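Local coordinates for thioredoxin-like protein (Klebsiella pneumoniae subsp. pneumoniae MGH 78578, PDB 3TY1), which is a putative aldose 1-epimerase of the supersandwich fold, a family expected to bind carbohydrate, at the interface of chains A and B. Sequence-based numbering; all coordinates share one arbitrary frame. Chains: chain A/B, Hypothetical aldose 1-epimerase.

The interface of chains A and B. Residues chain A 41-43, 45, 89; chain B 8, 10, 144-145, 166.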
loop_
_atom_site.group_PDB
_atom_site.type_symbol
_atom_site.label_atom_id
_atom_site.label_comp_id
_atom_site.label_asym_id
_atom_site.label_seq_id
_atom_site.Cartn_x
_atom_site.Cartn_y
_atom_site.Cartn_z
ATOM N N HIS A 41 13.392 -9.109 6.796
ATOM C CA HIS A 41 12.150 -9.433 7.496
ATOM C C HIS A 41 12.005 -8.537 8.723
ATOM O O HIS A 41 12.987 -7.936 9.202
ATOM C CB HIS A 41 12.084 -10.913 7.889
ATOM C CG HIS A 41 12.195 -11.860 6.738
ATOM N ND1 HIS A 41 11.137 -12.135 5.893
ATOM C CD2 HIS A 41 13.247 -12.598 6.284
ATOM C CE1 HIS A 41 11.535 -12.993 4.964
ATOM N NE2 HIS A 41 12.801 -13.301 5.187
ATOM N N GLY A 42 10.777 -8.436 9.216
ATOM C CA GLY A 42 10.472 -7.682 10.423
ATOM C C GLY A 42 9.964 -6.275 10.156
ATOM O O GLY A 42 10.418 -5.590 9.222
ATOM N N GLY A 43 9.000 -5.832 10.966
ATOM C CA GLY A 43 8.496 -4.475 10.813
ATOM C C GLY A 43 8.011 -4.158 9.404
ATOM O O GLY A 43 7.443 -5.007 8.743
ATOM N N GLN A 45 9.879 -3.684 6.950
ATOM C CA GLN A 45 10.976 -4.150 6.110
ATOM C C GLN A 45 10.670 -5.534 5.541
ATOM O O GLN A 45 11.463 -6.097 4.795
ATOM C CB GLN A 45 12.254 -4.009 6.995
ATOM C CG GLN A 45 13.346 -4.834 6.792
ATOM C CD GLN A 45 14.440 -4.554 7.754
ATOM O OE1 GLN A 45 15.071 -3.488 7.696
ATOM N NE2 GLN A 45 14.780 -5.549 8.548
ATOM N N GLU A 89 14.724 0.904 9.369
ATOM C CA GLU A 89 14.331 -0.205 8.500
ATOM C C GLU A 89 14.480 0.168 7.012
ATOM O O GLU A 89 14.408 1.337 6.670
ATOM C CB GLU A 89 12.869 -0.537 8.819
ATOM C CG GLU A 89 12.843 -1.237 10.230
ATOM C CD GLU A 89 11.461 -1.560 10.764
ATOM O OE1 GLU A 89 10.432 -1.335 10.061
ATOM O OE2 GLU A 89 11.439 -2.016 11.932
ATOM N N THR B 8 10.689 -12.255 15.919
ATOM C CA THR B 8 10.877 -11.256 14.857
ATOM C C THR B 8 11.886 -10.236 15.380
ATOM O O THR B 8 11.809 -9.816 16.527
ATOM C CB THR B 8 9.542 -10.523 14.538
ATOM O OG1 THR B 8 8.564 -11.490 14.210
ATOM C CG2 THR B 8 9.672 -9.523 13.383
ATOM N N ALA B 10 13.727 -6.999 13.380
ATOM C CA ALA B 10 14.027 -6.281 12.140
ATOM C C ALA B 10 15.473 -5.789 12.129
ATOM O O ALA B 10 16.086 -5.747 11.077
ATOM C CB ALA B 10 13.063 -5.146 11.930
ATOM N N ALA B 144 4.853 -5.162 13.796
ATOM C CA ALA B 144 5.885 -5.081 14.866
ATOM C C ALA B 144 7.287 -5.336 14.282
ATOM O O ALA B 144 7.452 -6.194 13.411
ATOM C CB ALA B 144 5.614 -6.119 15.982
ATOM N N SER B 145 8.266 -4.606 14.788
ATOM C CA SER B 145 9.652 -4.720 14.409
ATOM C C SER B 145 10.441 -5.760 15.229
ATOM O O SER B 145 11.460 -6.265 14.768
ATOM C CB SER B 145 10.355 -3.353 14.600
ATOM O OG SER B 145 9.743 -2.318 13.832
ATOM N N LYS B 166 6.830 0.736 15.863
ATOM C CA LYS B 166 7.544 1.969 15.650
ATOM C C LYS B 166 6.752 2.952 14.793
ATOM O O LYS B 166 6.089 2.540 13.805
ATOM C CB LYS B 166 8.861 1.666 14.949
ATOM C CG LYS B 166 9.793 0.799 15.776
ATOM C CD LYS B 166 11.186 0.775 15.012
ATOM C CE LYS B 166 12.275 0.075 15.739
ATOM N NZ LYS B 166 13.550 0.513 15.091
HETATM O O HOH W 1 13.572 -1.708 13.348
#
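A:Glu89 OE2, a carboxylate oxygen, is held by the hydroxyl of B:Ser145 and by a water that leads on to B:Lys166. B:Ser145 OG donates to A:Glu89 OE2 at 2.6 Å and meets its syn lone pair, on the side of OE1. The glutamate reaches this point as a stretched arm, with CG anti to its own carbonyl carbon (chi1 -72°) and the chain extended beyond, delivering the carboxylate to the partner. Water 1 lies 2.6 Å from A:Glu89 OE2 and is in turn held by the side-chain amino nitrogen B:Lys166 NZ. The lysine, also extended, meets the carboxylate through water and not directly; B:Lys166 NZ stays 4.6 Å from A:Glu89 OE2, and the opposite charges probably still attract. Beside this polar tip, the methyl CB of B:Ala10 packs against the A:Glu89 carboxylate carbon CD and against A:Gly42.

The amide of A:Gln45 donates through NE2 both within its chain and across the contact. One bond goes to the backbone A:His41 O, nearly in the amide plane and fairly straight (162° at H). A:Gln45 NE2 also donates to B:Ala10 O at 2.9 Å, more bent and tilted from both the amide and the carbonyl planes. The two acceptors probably set which way the amide is turned. Separately, A:Gly43 N donates to B:Ala144 O at 2.9 Å, while A:Gly42 CA touches the B:Thr8 methyl CG2. The two glycines carry no side chains, which probably lets the partner backbone come close, as where A:Gly43 CA lies 3.8 Å from B:Ser145 CA. The patch, part of an interface that is not an exact two-fold, joins two loops and the 3-10 turn 43-45 of A to the end of strand 2-9, the 3-10 turn after it, the 144-145 loop and strand 159-169 of B, and may help hold copies together in the deposited three-chain assembly, whose biological relevance the structure alone does not show.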